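Local coordinates for major capsid protein (Paramecium bursaria Chlorella virus 1, PDB 5TIQ), which self-assembles as trimers, together with penton and minor capsid proteins, into the large icosahedral, glycosylated capsid of a chlorella virus, at residues T57-N62 with H170-Y175; T243-Q248 with Y382-I387. All coordinates share one frame; numbering follows the deposited sequence.

Contact 1: residues T57-N62 with H170-Y175; sequences TQISRN and HEVKLY
The outer edge of a four-stranded antiparallel sheet in the N-terminal half of the double jelly-roll capsid protein is formed where Thr57 and Gln58 pair with Leu174 and Lys173. Strand 54-58 borders this sheet within the chain, and strand 172-178 joins it to strand 92-99. Thr57 and Leu174 make the hydrogen-bonded pair: Thr57 N reaches Leu174 O at 2.9 Å, and Leu174 N returns to Thr57 O at 2.8 Å with an almost straight N-H...O angle of 166°. Gln58 and Lys173 follow as a non-hydrogen-bonded pair, their aliphatic parts meeting between Gln58 CB and Lys173 CG at 4.0 Å. One step on, Ile59 N donates to Val172 O over 2.9 Å.

Ile59 also extends the apolar face carried by Leu174. With CG1 beside the backbone N (chi1 -52°) and a second bend at chi2, its chain touches both neighbours: CD1 meets Leu174 CD1 at 4.1 Å, while CG1 lies 4.2 Å from Val172 CG1. Val205 and Tyr207 of strand 200-210 touch the same isoleucine, linking this edge to the other sheet of the domain.

Beyond Ile59 the two chains part, and the pairing passes to solvent and side chains. Arg61 gives NH1 to Leu164 O, and Arg61 NH2, less surely placed, makes a weak bond to His170 O. A water bridges the two chains, accepting from Val172 N at 2.9 Å and lying 2.6 Å from Glu171 OE1 and within hydrogen-bonding distance of Ile59 O.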
loop_
_atom_site.group_PDB
_atom_site.type_symbol
_atom_site.label_atom_id
_atom_site.label_comp_id
_atom_site.label_asym_id
_atom_site.label_seq_id
_atom_site.Cartn_x
_atom_site.Cartn_y
_atom_site.Cartn_z
ATOM N N THR A 57 5.721 33.682 -8.471
ATOM C CA THR A 57 6.082 33.122 -9.765
ATOM C C THR A 57 4.885 33.219 -10.697
ATOM O O THR A 57 3.780 32.808 -10.333
ATOM C CB THR A 57 6.527 31.660 -9.636
ATOM O OG1 THR A 57 7.833 31.602 -9.048
ATOM C CG2 THR A 57 6.552 30.985 -10.994
ATOM N N GLN A 58 5.104 33.769 -11.887
ATOM C CA GLN A 58 4.107 33.754 -12.950
ATOM C C GLN A 58 4.454 32.633 -13.921
ATOM O O GLN A 58 5.516 32.664 -14.554
ATOM C CB GLN A 58 4.053 35.101 -13.669
ATOM C CG GLN A 58 3.032 35.172 -14.789
ATOM C CD GLN A 58 3.000 36.532 -15.449
ATOM O OE1 GLN A 58 2.999 36.642 -16.674
ATOM N NE2 GLN A 58 2.973 37.581 -14.635
ATOM N N ILE A 59 3.560 31.649 -14.035
ATOM C CA ILE A 59 3.834 30.462 -14.840
ATOM C C ILE A 59 4.042 30.871 -16.291
ATOM O O ILE A 59 3.185 31.526 -16.898
ATOM C CB ILE A 59 2.698 29.441 -14.709
ATOM C CG1 ILE A 59 2.389 29.151 -13.239
ATOM C CG2 ILE A 59 3.052 28.155 -15.438
ATOM C CD1 ILE A 59 3.530 28.527 -12.481
ATOM N N SER A 60 5.187 30.494 -16.852
ATOM C CA SER A 60 5.454 30.769 -18.255
ATOM C C SER A 60 4.598 29.868 -19.143
ATOM O O SER A 60 4.178 28.776 -18.752
ATOM C CB SER A 60 6.938 30.569 -18.568
ATOM O OG SER A 60 7.342 29.242 -18.273
ATOM N N ARG A 61 4.352 30.336 -20.362
ATOM C CA ARG A 61 3.426 29.668 -21.276
ATOM C C ARG A 61 4.186 28.856 -22.323
ATOM O O ARG A 61 4.131 29.112 -23.525
ATOM C CB ARG A 61 2.503 30.694 -21.924
ATOM C CG ARG A 61 1.746 31.524 -20.908
ATOM C CD ARG A 61 0.700 32.401 -21.556
ATOM N NE ARG A 61 -0.398 32.655 -20.630
ATOM C CZ ARG A 61 -1.478 31.888 -20.532
ATOM N NH1 ARG A 61 -1.609 30.824 -21.313
ATOM N NH2 ARG A 61 -2.426 32.186 -19.657
ATOM N N ASN A 62 4.910 27.850 -21.833
ATOM C CA ASN A 62 5.681 26.984 -22.716
ATOM C C ASN A 62 4.820 25.891 -23.332
ATOM O O ASN A 62 4.972 25.570 -24.515
ATOM C CB ASN A 62 6.847 26.369 -21.948
ATOM C CG ASN A 62 7.700 27.411 -21.268
ATOM O OD1 ASN A 62 7.389 27.855 -20.163
ATOM N ND2 ASN A 62 8.781 27.811 -21.922
ATOM N N HIS A 170 -5.518 35.454 -19.032
ATOM C CA HIS A 170 -5.410 35.348 -17.585
ATOM C C HIS A 170 -4.080 34.701 -17.238
ATOM O O HIS A 170 -3.773 33.605 -17.718
ATOM C CB HIS A 170 -6.565 34.532 -16.990
ATOM C CG HIS A 170 -7.776 35.348 -16.657
ATOM N ND1 HIS A 170 -8.895 34.809 -16.061
ATOM C CD2 HIS A 170 -8.036 36.667 -16.823
ATOM C CE1 HIS A 170 -9.795 35.758 -15.878
ATOM N NE2 HIS A 170 -9.299 36.894 -16.334
ATOM N N GLU A 171 -3.298 35.373 -16.402
ATOM C CA GLU A 171 -2.046 34.804 -15.938
ATOM C C GLU A 171 -2.295 33.907 -14.733
ATOM O O GLU A 171 -3.214 34.133 -13.940
ATOM C CB GLU A 171 -1.048 35.905 -15.581
ATOM C CG GLU A 171 -0.602 36.755 -16.767
ATOM C CD GLU A 171 0.151 35.958 -17.821
ATOM O OE1 GLU A 171 0.819 34.965 -17.460
ATOM O OE2 GLU A 171 0.079 36.329 -19.012
ATOM N N VAL A 172 -1.471 32.871 -14.611
ATOM C CA VAL A 172 -1.530 31.931 -13.498
ATOM C C VAL A 172 -0.292 32.155 -12.642
ATOM O O VAL A 172 0.838 32.012 -13.125
ATOM C CB VAL A 172 -1.610 30.479 -13.989
ATOM C CG1 VAL A 172 -1.769 29.526 -12.811
ATOM C CG2 VAL A 172 -2.750 30.328 -14.975
ATOM N N LYS A 173 -0.500 32.510 -11.379
ATOM C CA LYS A 173 0.596 32.882 -10.501
ATOM C C LYS A 173 0.537 32.080 -9.211
ATOM O O LYS A 173 -0.534 31.652 -8.769
ATOM C CB LYS A 173 0.583 34.384 -10.182
ATOM C CG LYS A 173 0.761 35.273 -11.403
ATOM C CD LYS A 173 0.818 36.735 -11.012
ATOM C CE LYS A 173 2.059 37.022 -10.185
ATOM N NZ LYS A 173 2.198 38.470 -9.866
ATOM N N LEU A 174 1.710 31.867 -8.624
ATOM C CA LEU A 174 1.853 31.233 -7.322
ATOM C C LEU A 174 2.566 32.203 -6.393
ATOM O O LEU A 174 3.599 32.770 -6.762
ATOM C CB LEU A 174 2.635 29.919 -7.425
ATOM C CG LEU A 174 1.969 28.745 -8.143
ATOM C CD1 LEU A 174 2.997 27.678 -8.464
ATOM C CD2 LEU A 174 0.863 28.164 -7.283
ATOM N N TYR A 175 2.014 32.395 -5.200
ATOM C CA TYR A 175 2.587 33.284 -4.197
ATOM C C TYR A 175 3.051 32.448 -3.015
ATOM O O TYR A 175 2.248 31.739 -2.398
ATOM C CB TYR A 175 1.577 34.341 -3.751
ATOM C CG TYR A 175 1.144 35.269 -4.860
ATOM C CD1 TYR A 175 0.065 34.950 -5.675
ATOM C CD2 TYR A 175 1.813 36.463 -5.097
ATOM C CE1 TYR A 175 -0.337 35.792 -6.690
ATOM C CE2 TYR A 175 1.419 37.315 -6.114
ATOM C CZ TYR A 175 0.343 36.972 -6.907
ATOM O OH TYR A 175 -0.059 37.809 -7.921
HETATM O O HOH W 1 0.657 32.515 -16.566
#

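Contact 2: residues T243-Q248 with Y382-I387; sequences TTQASQ and YKTCSI. With HG (mercury (II) ion), chain L; BGC (beta-D-glucopyranose), chain E.
Tyr382 brings the CD2 and CE2 atoms of its ring to Ala246 and Gln248, CD2 standing 4.2 Å from Ala246 CB and CE2 passing near Gln248 CB. The extended Gln248 chain, with CG anti to the backbone N (chi1 -173°), carries its amide to the end of the ring, where Tyr382 OH donates to Gln248 OE1 at 2.7 Å. That oxygen lies in the ring plane and also receives Ala238 N; Phe265 meets the ring with its plane nearly perpendicular.

The backbones join where strand 247-251 meets strand 376-387 in the C-terminal jelly roll. Tyr382 N gives a straight bond to Ala246 O, 2.8 Å long. Gln245 NE2 is held chiefly by Asp313 OD2 and also reaches Tyr382 O at 3.1 Å from above the carbonyl plane. Farther along, a water accepts from Ala246 N at 2.9 Å and sits within bonding distance of Thr244 O and Lys383 O. Thr384 OG1 comes 3.3 Å from Gln245 CG, the two side chains crossing at about a right angle.

Past this point the sulfur and carbonyl oxygen of Cys385, centre of an inverse gamma turn, bind a mercury ion, probably a heavy atom added for the crystallography. A glucose lies against Ser386 and Ile387, hydrogen-bonded to Asp388 N and Gly397 O. Bound at its backbone N, its backbone O and its OH, Tyr382 is thus fixed at both ends against residues 245-248.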
loop_
_atom_site.group_PDB
_atom_site.type_symbol
_atom_site.label_atom_id
_atom_site.label_comp_id
_atom_site.label_asym_id
_atom_site.label_seq_id
_atom_site.Cartn_x
_atom_site.Cartn_y
_atom_site.Cartn_z
ATOM N N THR A 243 -8.199 19.149 36.807
ATOM C CA THR A 243 -9.208 18.814 37.801
ATOM C C THR A 243 -10.605 18.624 37.226
ATOM O O THR A 243 -11.463 18.065 37.917
ATOM C CB THR A 243 -9.270 19.896 38.892
ATOM O OG1 THR A 243 -9.480 21.177 38.286
ATOM C CG2 THR A 243 -7.973 19.924 39.688
ATOM N N THR A 244 -10.858 19.068 35.996
ATOM C CA THR A 244 -12.163 18.906 35.374
ATOM C C THR A 244 -11.975 18.716 33.875
ATOM O O THR A 244 -10.882 18.900 33.334
ATOM C CB THR A 244 -13.078 20.104 35.660
ATOM O OG1 THR A 244 -14.361 19.880 35.063
ATOM C CG2 THR A 244 -12.481 21.380 35.090
ATOM N N GLN A 245 -13.061 18.339 33.204
ATOM C CA GLN A 245 -13.066 18.144 31.756
ATOM C C GLN A 245 -13.604 19.415 31.106
ATOM O O GLN A 245 -14.810 19.673 31.128
ATOM C CB GLN A 245 -13.894 16.921 31.376
ATOM C CG GLN A 245 -13.218 15.597 31.702
ATOM C CD GLN A 245 -13.844 14.420 30.975
ATOM O OE1 GLN A 245 -14.666 13.697 31.534
ATOM N NE2 GLN A 245 -13.450 14.220 29.724
ATOM N N ALA A 246 -12.706 20.210 30.532
ATOM C CA ALA A 246 -13.115 21.412 29.822
ATOM C C ALA A 246 -13.874 21.053 28.547
ATOM O O ALA A 246 -13.666 19.993 27.950
ATOM C CB ALA A 246 -11.900 22.273 29.479
ATOM N N SER A 247 -14.761 21.955 28.134
ATOM C CA SER A 247 -15.535 21.795 26.912
ATOM C C SER A 247 -15.476 23.087 26.113
ATOM O O SER A 247 -15.038 24.130 26.606
ATOM C CB SER A 247 -16.991 21.408 27.208
ATOM O OG SER A 247 -17.676 22.464 27.854
ATOM N N GLN A 248 -15.928 23.013 24.862
ATOM C CA GLN A 248 -15.793 24.144 23.955
ATOM C C GLN A 248 -16.651 23.906 22.722
ATOM O O GLN A 248 -16.721 22.782 22.219
ATOM C CB GLN A 248 -14.326 24.336 23.551
ATOM C CG GLN A 248 -14.041 25.576 22.734
ATOM C CD GLN A 248 -12.572 25.694 22.383
ATOM O OE1 GLN A 248 -11.809 24.740 22.538
ATOM N NE2 GLN A 248 -12.167 26.864 21.907
ATOM N N TYR A 382 -12.597 17.888 26.400
ATOM C CA TYR A 382 -11.183 17.570 26.514
ATOM C C TYR A 382 -10.931 16.619 27.675
ATOM O O TYR A 382 -11.677 16.593 28.659
ATOM C CB TYR A 382 -10.354 18.845 26.688
ATOM C CG TYR A 382 -10.453 19.783 25.508
ATOM C CD1 TYR A 382 -9.776 19.511 24.327
ATOM C CD2 TYR A 382 -11.230 20.932 25.569
ATOM C CE1 TYR A 382 -9.865 20.358 23.243
ATOM C CE2 TYR A 382 -11.322 21.788 24.487
ATOM C CZ TYR A 382 -10.638 21.492 23.326
ATOM O OH TYR A 382 -10.724 22.333 22.242
ATOM N N LYS A 383 -9.875 15.822 27.541
ATOM C CA LYS A 383 -9.456 14.956 28.629
ATOM C C LYS A 383 -8.945 15.786 29.803
ATOM O O LYS A 383 -8.581 16.959 29.667
ATOM C CB LYS A 383 -8.369 13.990 28.164
ATOM C CG LYS A 383 -8.772 13.106 26.994
ATOM C CD LYS A 383 -7.614 12.228 26.553
ATOM C CE LYS A 383 -7.958 11.424 25.314
ATOM N NZ LYS A 383 -6.807 10.595 24.870
ATOM N N THR A 384 -8.921 15.158 30.974
ATOM C CA THR A 384 -8.371 15.781 32.175
ATOM C C THR A 384 -6.863 15.573 32.160
ATOM O O THR A 384 -6.374 14.473 32.426
ATOM C CB THR A 384 -9.006 15.185 33.425
ATOM O OG1 THR A 384 -10.427 15.357 33.365
ATOM C CG2 THR A 384 -8.472 15.872 34.671
ATOM N N CYS A 385 -6.117 16.634 31.845
ATOM C CA CYS A 385 -4.660 16.553 31.726
ATOM C C CYS A 385 -4.036 16.543 33.121
ATOM O O CYS A 385 -3.447 17.518 33.594
ATOM C CB CYS A 385 -4.130 17.705 30.883
ATOM S SG CYS A 385 -4.932 19.291 31.210
ATOM N N SER A 386 -4.165 15.393 33.781
ATOM C CA SER A 386 -3.698 15.224 35.147
ATOM C C SER A 386 -2.584 14.196 35.285
ATOM O O SER A 386 -2.163 13.915 36.413
ATOM C CB SER A 386 -4.870 14.838 36.061
ATOM O OG SER A 386 -5.493 13.645 35.616
ATOM N N ILE A 387 -2.098 13.626 34.186
ATOM C CA ILE A 387 -1.041 12.624 34.253
ATOM C C ILE A 387 0.304 13.320 34.378
ATOM O O ILE A 387 0.576 14.310 33.688
ATOM C CB ILE A 387 -1.077 11.713 33.013
ATOM C CG1 ILE A 387 -2.416 10.986 32.912
ATOM C CG2 ILE A 387 0.069 10.712 33.048
ATOM C CD1 ILE A 387 -2.530 10.127 31.671
HETATM HG HG HG L . -3.164 20.240 32.968
HETATM C C2 BGC E . -1.742 6.853 36.619
HETATM C C3 BGC E . -1.744 7.146 38.123
HETATM C C4 BGC E . -1.084 8.487 38.371
HETATM C C5 BGC E . -1.822 9.564 37.595
HETATM C C6 BGC E . -1.194 10.934 37.828
HETATM C C1 BGC E . -2.409 8.018 35.859
HETATM O O2 BGC E . -2.450 5.636 36.382
HETATM O O3 BGC E . -0.979 6.140 38.819
HETATM O O4 BGC E . -1.121 8.791 39.770
HETATM O O5 BGC E . -1.802 9.264 36.201
HETATM O O6 BGC E . 0.141 10.948 37.310
HETATM O O HOH W 2 -9.955 19.459 30.656
#

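How the contacts relate
Contact 1 closes well before contact 2 opens along the chain, so the two follow in series, and they lie on opposite sides of the chain's centre. Their centres are about 49 Å apart and their nearest atoms about 29 Å, so neither touches the other. They share no sheet: contact 1 lies on strands 54-58 and 172-178 of the four-stranded sheet, contact 2 where strands 247-251 and 376-387 of a mixed sheet meet, with loop residues at the ends. Each joins segments more than a hundred residues apart. Contact 2 lies against a bound glucose. Contact 1 thus belongs to the N-terminal and contact 2 to the C-terminal of each subunit's two jelly-roll regions.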